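Local coordinates for uncharacterized protein (Pseudomonas aeruginosa PAO1, PDB 4R1D), which binds the type VI secretion lipase effector Tle4 and, as its cognate immunity protein, probably neutralises it to protect the producing cell, at residues Arg60-Arg70 and Leu82-Tyr93. Sequence-based numbering, arbitrary orientation.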
ATOM      1  N   ARG B  60     -10.204  18.723 -17.941  1.00 23.73           N
ATOM      2  CA  ARG B  60      -9.249  19.794 -18.175  1.00 23.09           C
ATOM      3  C   ARG B  60      -7.953  19.586 -17.409  1.00 25.65           C
ATOM      4  O   ARG B  60      -7.967  19.309 -16.216  1.00 25.59           O
ATOM      5  CB  ARG B  60      -9.868  21.128 -17.763  1.00 26.74           C
ATOM      6  CG  ARG B  60     -11.080  21.507 -18.587  1.00 26.50           C
ATOM      7  CD  ARG B  60     -10.707  21.686 -20.047  1.00 22.97           C
ATOM      8  NE  ARG B  60     -11.873  21.985 -20.872  1.00 23.42           N
ATOM      9  CZ  ARG B  60     -12.512  21.093 -21.626  1.00 29.87           C
ATOM     10  NH1 ARG B  60     -12.091  19.839 -21.677  1.00 24.04           N
ATOM     11  NH2 ARG B  60     -13.569  21.460 -22.343  1.00 33.73           N
ATOM     12  N   HIS B  61      -6.840  19.737 -18.116  1.00 22.31           N
ATOM     13  CA  HIS B  61      -5.521  19.796 -17.509  1.00 23.17           C
ATOM     14  C   HIS B  61      -5.448  21.118 -16.757  1.00 29.13           C
ATOM     15  O   HIS B  61      -6.217  22.038 -17.047  1.00 27.51           O
ATOM     16  CB  HIS B  61      -4.469  19.735 -18.613  1.00 25.48           C
ATOM     17  CG  HIS B  61      -3.057  19.657 -18.123  1.00 24.58           C
ATOM     18  ND1 HIS B  61      -2.341  18.480 -18.098  1.00 25.72           N
ATOM     19  CD2 HIS B  61      -2.214  20.621 -17.681  1.00 22.58           C
ATOM     20  CE1 HIS B  61      -1.121  18.720 -17.646  1.00 22.02           C
ATOM     21  NE2 HIS B  61      -1.020  20.012 -17.387  1.00 28.08           N
ATOM     22  N   LYS B  62      -4.556  21.224 -15.776  1.00 20.55           N
ATOM     23  CA  LYS B  62      -4.497  22.458 -14.992  1.00 27.14           C
ATOM     24  C   LYS B  62      -3.928  23.614 -15.810  1.00 29.68           C
ATOM     25  O   LYS B  62      -4.185  24.778 -15.506  1.00 32.08           O
ATOM     26  CB  LYS B  62      -3.690  22.277 -13.701  1.00 32.22           C
ATOM     27  CG  LYS B  62      -4.278  21.264 -12.718  1.00 29.73           C
ATOM     28  CD  LYS B  62      -5.672  21.642 -12.236  1.00 33.02           C
ATOM     29  CE  LYS B  62      -6.176  20.638 -11.204  1.00 44.99           C
ATOM     30  NZ  LYS B  62      -7.586  20.891 -10.798  1.00 51.08           N
ATOM     31  N   SER B  63      -3.155  23.295 -16.841  1.00 24.11           N
ATOM     32  CA  SER B  63      -2.521  24.338 -17.644  1.00 31.33           C
ATOM     33  C   SER B  63      -2.508  24.086 -19.155  1.00 33.81           C
ATOM     34  O   SER B  63      -2.399  25.033 -19.933  1.00 35.50           O
ATOM     35  CB  SER B  63      -1.094  24.598 -17.152  1.00 29.80           C
ATOM     36  OG  SER B  63      -0.255  23.478 -17.380  1.00 30.77           O
ATOM     37  N   LYS B  64      -2.624  22.825 -19.569  1.00 28.48           N
ATOM     38  CA  LYS B  64      -2.469  22.471 -20.980  1.00 27.49           C
ATOM     39  C   LYS B  64      -3.773  22.271 -21.758  1.00 28.71           C
ATOM     40  O   LYS B  64      -3.748  21.792 -22.895  1.00 32.11           O
ATOM     41  CB  LYS B  64      -1.600  21.218 -21.130  1.00 30.99           C
ATOM     42  CG  LYS B  64      -0.206  21.342 -20.542  1.00 27.40           C
ATOM     43  CD  LYS B  64       0.679  20.210 -21.039  1.00 27.18           C
ATOM     44  CE  LYS B  64       2.061  20.266 -20.406  1.00 34.71           C
ATOM     45  NZ  LYS B  64       2.806  21.504 -20.757  1.00 37.11           N
ATOM     46  N   GLY B  65      -4.904  22.619 -21.152  1.00 26.77           N
ATOM     47  CA  GLY B  65      -6.184  22.519 -21.831  1.00 24.44           C
ATOM     48  C   GLY B  65      -6.868  21.165 -21.759  1.00 26.46           C
ATOM     49  O   GLY B  65      -7.099  20.632 -20.672  1.00 24.20           O
ATOM     50  N   ASN B  66      -7.204  20.603 -22.917  1.00 22.35           N
ATOM     51  CA  ASN B  66      -8.022  19.389 -22.948  1.00 23.92           C
ATOM     52  C   ASN B  66      -7.217  18.186 -22.463  1.00 22.47           C
ATOM     53  O   ASN B  66      -6.067  18.017 -22.849  1.00 22.60           O
ATOM     54  CB  ASN B  66      -8.564  19.151 -24.366  1.00 24.00           C
ATOM     55  CG  ASN B  66      -9.829  18.293 -24.385  1.00 26.84           C
ATOM     56  OD1 ASN B  66      -9.889  17.217 -23.773  1.00 27.76           O
ATOM     57  ND2 ASN B  66     -10.847  18.765 -25.101  1.00 27.57           N
ATOM     58  N   MET B  67      -7.818  17.348 -21.621  1.00 23.04           N
ATOM     59  CA  MET B  67      -7.144  16.139 -21.169  1.00 22.13           C
ATOM     60  C   MET B  67      -7.046  15.106 -22.280  1.00 19.37           C
ATOM     61  O   MET B  67      -6.147  14.269 -22.272  1.00 19.99           O
ATOM     62  CB  MET B  67      -7.838  15.539 -19.936  1.00 17.96           C
ATOM     63  CG  MET B  67      -7.563  16.300 -18.650  1.00 20.22           C
ATOM     64  SD  MET B  67      -5.842  16.189 -18.165  1.00 21.46           S
ATOM     65  CE  MET B  67      -5.751  14.469 -17.632  1.00 19.22           C
ATOM     66  N   PHE B  68      -7.963  15.166 -23.244  1.00 19.65           N
ATOM     67  CA  PHE B  68      -7.911  14.236 -24.366  1.00 20.16           C
ATOM     68  C   PHE B  68      -6.972  14.743 -25.452  1.00 22.91           C
ATOM     69  O   PHE B  68      -7.101  15.871 -25.917  1.00 24.05           O
ATOM     70  CB  PHE B  68      -9.299  13.991 -24.953  1.00 21.13           C
ATOM     71  CG  PHE B  68      -9.322  12.918 -26.003  1.00 23.49           C
ATOM     72  CD1 PHE B  68      -9.175  11.587 -25.646  1.00 21.16           C
ATOM     73  CD2 PHE B  68      -9.497  13.235 -27.344  1.00 25.11           C
ATOM     74  CE1 PHE B  68      -9.195  10.588 -26.603  1.00 20.88           C
ATOM     75  CE2 PHE B  68      -9.517  12.232 -28.310  1.00 26.15           C
ATOM     76  CZ  PHE B  68      -9.368  10.912 -27.936  1.00 26.30           C
ATOM     77  N   LEU B  69      -6.030  13.904 -25.855  1.00 22.62           N
ATOM     78  CA  LEU B  69      -5.074  14.282 -26.889  1.00 20.89           C
ATOM     79  C   LEU B  69      -5.471  13.761 -28.271  1.00 29.12           C
ATOM     80  O   LEU B  69      -5.600  14.540 -29.212  1.00 29.34           O
ATOM     81  CB  LEU B  69      -3.673  13.828 -26.497  1.00 23.22           C
ATOM     82  CG  LEU B  69      -3.324  14.505 -25.163  1.00 30.47           C
ATOM     83  CD1 LEU B  69      -2.130  13.868 -24.510  1.00 28.79           C
ATOM     84  CD2 LEU B  69      -3.106  16.013 -25.360  1.00 31.63           C
ATOM     85  N   ARG B  70      -5.680  12.455 -28.396  1.00 24.63           N
ATOM     86  CA  ARG B  70      -6.060  11.893 -29.688  1.00 27.04           C
ATOM     87  C   ARG B  70      -6.509  10.450 -29.601  1.00 25.93           C
ATOM     88  O   ARG B  70      -6.158   9.723 -28.671  1.00 23.41           O
ATOM     89  CB  ARG B  70      -4.913  12.015 -30.706  1.00 28.77           C
ATOM     90  CG  ARG B  70      -3.561  11.498 -30.226  1.00 31.50           C
ATOM     91  CD  ARG B  70      -2.440  11.872 -31.204  1.00 37.36           C
ATOM     92  NE  ARG B  70      -1.162  12.074 -30.517  1.00 42.11           N
ATOM     93  CZ  ARG B  70      -0.822  13.194 -29.883  1.00 31.53           C
ATOM     94  NH1 ARG B  70      -1.664  14.222 -29.850  1.00 45.42           N
ATOM     95  NH2 ARG B  70       0.352  13.295 -29.277  1.00 32.79           N
ATOM     96  N   LEU B  82      -5.485   8.415 -26.217  1.00 16.10           N
ATOM     97  CA  LEU B  82      -4.322   9.038 -25.603  1.00 19.89           C
ATOM     98  C   LEU B  82      -4.752  10.279 -24.850  1.00 20.38           C
ATOM     99  O   LEU B  82      -5.361  11.196 -25.423  1.00 23.33           O
ATOM    100  CB  LEU B  82      -3.294   9.410 -26.678  1.00 21.02           C
ATOM    101  CG  LEU B  82      -1.920   9.845 -26.161  1.00 19.24           C
ATOM    102  CD1 LEU B  82      -1.144   8.644 -25.681  1.00 17.00           C
ATOM    103  CD2 LEU B  82      -1.159  10.542 -27.286  1.00 26.33           C
ATOM    104  N   SER B  83      -4.440  10.307 -23.558  1.00 17.58           N
ATOM    105  CA  SER B  83      -4.771  11.441 -22.704  1.00 15.11           C
ATOM    106  C   SER B  83      -3.554  11.769 -21.858  1.00 17.28           C
ATOM    107  O   SER B  83      -2.632  10.966 -21.778  1.00 15.89           O
ATOM    108  CB  SER B  83      -5.974  11.109 -21.807  1.00 20.15           C
ATOM    109  OG  SER B  83      -5.690  10.003 -20.954  1.00 20.57           O
ATOM    110  N   TRP B  84      -3.529  12.951 -21.248  1.00 20.82           N
ATOM    111  CA  TRP B  84      -2.511  13.242 -20.236  1.00 18.00           C
ATOM    112  C   TRP B  84      -2.670  12.275 -19.061  1.00 20.14           C
ATOM    113  O   TRP B  84      -3.784  11.907 -18.710  1.00 20.07           O
ATOM    114  CB  TRP B  84      -2.625  14.692 -19.756  1.00 20.72           C
ATOM    115  CG  TRP B  84      -2.042  15.661 -20.742  1.00 19.26           C
ATOM    116  CD1 TRP B  84      -2.710  16.623 -21.444  1.00 23.98           C
ATOM    117  CD2 TRP B  84      -0.671  15.749 -21.141  1.00 21.90           C
ATOM    118  NE1 TRP B  84      -1.834  17.308 -22.259  1.00 24.18           N
ATOM    119  CE2 TRP B  84      -0.577  16.788 -22.091  1.00 22.62           C
ATOM    120  CE3 TRP B  84       0.489  15.048 -20.794  1.00 17.92           C
ATOM    121  CZ2 TRP B  84       0.628  17.144 -22.686  1.00 23.98           C
ATOM    122  CZ3 TRP B  84       1.684  15.407 -21.386  1.00 25.06           C
ATOM    123  CH2 TRP B  84       1.744  16.445 -22.322  1.00 26.24           C
ATOM    124  N   SER B  85      -1.561  11.872 -18.444  1.00 18.85           N
ATOM    125  CA  SER B  85      -1.632  10.886 -17.364  1.00 17.18           C
ATOM    126  C   SER B  85      -2.165  11.460 -16.048  1.00 17.35           C
ATOM    127  O   SER B  85      -2.533  10.711 -15.140  1.00 19.88           O
ATOM    128  CB  SER B  85      -0.278  10.218 -17.146  1.00 19.68           C
ATOM    129  OG  SER B  85       0.670  11.159 -16.707  1.00 17.59           O
ATOM    130  N   SER B  86      -2.192  12.786 -15.940  1.00 16.57           N
ATOM    131  CA  SER B  86      -2.852  13.469 -14.831  1.00 21.49           C
ATOM    132  C   SER B  86      -3.107  14.908 -15.223  1.00 23.77           C
ATOM    133  O   SER B  86      -2.650  15.363 -16.273  1.00 17.51           O
ATOM    134  CB  SER B  86      -1.998  13.455 -13.561  1.00 19.20           C
ATOM    135  OG  SER B  86      -1.068  14.526 -13.587  1.00 20.71           O
ATOM    136  N   GLU B  87      -3.811  15.634 -14.364  1.00 19.95           N
ATOM    137  CA  GLU B  87      -4.134  17.016 -14.675  1.00 22.49           C
ATOM    138  C   GLU B  87      -2.956  17.972 -14.515  1.00 21.07           C
ATOM    139  O   GLU B  87      -3.098  19.172 -14.761  1.00 22.64           O
ATOM    140  CB  GLU B  87      -5.360  17.474 -13.881  1.00 26.11           C
ATOM    141  CG  GLU B  87      -6.599  16.691 -14.285  1.00 22.84           C
ATOM    142  CD  GLU B  87      -7.861  17.140 -13.581  1.00 28.08           C
ATOM    143  OE1 GLU B  87      -7.777  18.008 -12.683  1.00 29.75           O
ATOM    144  OE2 GLU B  87      -8.939  16.612 -13.934  1.00 29.63           O
ATOM    145  N   VAL B  88      -1.802  17.453 -14.103  1.00 19.63           N
ATOM    146  CA  VAL B  88      -0.582  18.266 -14.089  1.00 18.56           C
ATOM    147  C   VAL B  88       0.592  17.599 -14.794  1.00 22.53           C
ATOM    148  O   VAL B  88       1.715  18.111 -14.763  1.00 24.86           O
ATOM    149  CB  VAL B  88      -0.148  18.673 -12.666  1.00 21.04           C
ATOM    150  CG1 VAL B  88      -1.267  19.454 -11.976  1.00 22.54           C
ATOM    151  CG2 VAL B  88       0.275  17.446 -11.857  1.00 21.24           C
ATOM    152  N   ALA B  89       0.335  16.472 -15.448  1.00 19.79           N
ATOM    153  CA  ALA B  89       1.390  15.745 -16.152  1.00 19.35           C
ATOM    154  C   ALA B  89       2.010  16.588 -17.264  1.00 17.07           C
ATOM    155  O   ALA B  89       1.324  17.379 -17.901  1.00 20.46           O
ATOM    156  CB  ALA B  89       0.838  14.439 -16.732  1.00 18.93           C
ATOM    157  N   SER B  90       3.303  16.409 -17.496  1.00 18.18           N
ATOM    158  CA  SER B  90       3.968  17.077 -18.613  1.00 22.50           C
ATOM    159  C   SER B  90       4.876  16.133 -19.398  1.00 22.00           C
ATOM    160  O   SER B  90       5.303  16.453 -20.514  1.00 22.02           O
ATOM    161  CB  SER B  90       4.770  18.277 -18.112  1.00 20.11           C
ATOM    162  OG  SER B  90       5.861  17.855 -17.325  1.00 23.95           O
ATOM    163  N   LYS B  91       5.179  14.969 -18.826  1.00 18.13           N
ATOM    164  CA  LYS B  91       6.129  14.062 -19.472  1.00 20.63           C
ATOM    165  C   LYS B  91       5.545  12.715 -19.885  1.00 19.29           C
ATOM    166  O   LYS B  91       6.183  11.958 -20.630  1.00 19.77           O
ATOM    167  CB  LYS B  91       7.339  13.851 -18.576  1.00 23.02           C
ATOM    168  CG  LYS B  91       7.930  15.170 -18.104  1.00 24.05           C
ATOM    169  CD  LYS B  91       9.277  14.976 -17.445  1.00 29.86           C
ATOM    170  CE  LYS B  91       9.921  16.322 -17.100  1.00 35.91           C
ATOM    171  NZ  LYS B  91       9.434  16.885 -15.803  1.00 31.99           N
ATOM    172  N   THR B  92       4.349  12.413 -19.387  1.00 24.69           N
ATOM    173  CA  THR B  92       3.731  11.119 -19.647  1.00 18.47           C
ATOM    174  C   THR B  92       2.264  11.236 -20.012  1.00 17.68           C
ATOM    175  O   THR B  92       1.531  12.082 -19.482  1.00 17.44           O
ATOM    176  CB  THR B  92       3.861  10.141 -18.447  1.00 16.47           C
ATOM    177  OG1 THR B  92       3.178  10.674 -17.305  1.00 18.69           O
ATOM    178  CG2 THR B  92       5.332   9.894 -18.107  1.00 20.38           C
ATOM    179  N   TYR B  93       1.861  10.371 -20.937  1.00 17.65           N
ATOM    180  CA  TYR B  93       0.478  10.199 -21.334  1.00 17.55           C
ATOM    181  C   TYR B  93      -0.055   8.923 -20.707  1.00 18.89           C
ATOM    182  O   TYR B  93       0.706   8.075 -20.240  1.00 17.78           O
ATOM    183  CB  TYR B  93       0.392   9.977 -22.847  1.00 20.13           C
ATOM    184  CG  TYR B  93       0.948  11.079 -23.724  1.00 21.16           C
ATOM    185  CD1 TYR B  93       0.585  12.402 -23.537  1.00 21.64           C
ATOM    186  CD2 TYR B  93       1.817  10.780 -24.760  1.00 22.17           C
ATOM    187  CE1 TYR B  93       1.095  13.406 -24.363  1.00 27.06           C
ATOM    188  CE2 TYR B  93       2.326  11.764 -25.580  1.00 25.70           C
ATOM    189  CZ  TYR B  93       1.962  13.073 -25.378  1.00 28.85           C
ATOM    190  OH  TYR B  93       2.478  14.045 -26.210  1.00 30.40           O
TER
HETATM  191  O   HOH W   1     -10.975  17.973 -15.213  1.00 30.58           O
HETATM  192  O   HOH W   2      -2.906  19.404 -24.015  1.00 36.61           O
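W84 is held between two unlike partners. H61 turns its ring edge to one face of the indole in a T-shaped pair, centroids 4.9 Å apart and planes at 58°. Over the opposite face, L69 CD1 stands almost on the normal of the five-membered ring, 4.0 Å from its centroid, a CH-pi contact. E87 O lies 3.2 Å from the H61 ring plane, over its centre, because chi1 (-175°) sets CG opposite the backbone N; K64 CG lies over the other face. The K64 chain crosses the indole at about a right angle, and a water links W84 NE1 to K64 O. M67 folds back so that its CE methyl packs against W84 CB. E87 O accepts from K62 N at 2.7 Å, and K62 NZ forms a salt bridge with E87 OE1 (3.4 Å). Within the paired strands, L82 CD2 rests on one face of the R70 guanidinium, whose NE is paired with E119. L82 O accepts from both L69 N (2.8 Å) and R70 N (3.2 Å), a classic beta bulge in the antiparallel hairpin of strands 68-73 and 79-84, within the Tli4 N-terminal family region, with 68-73 outermost within this chain.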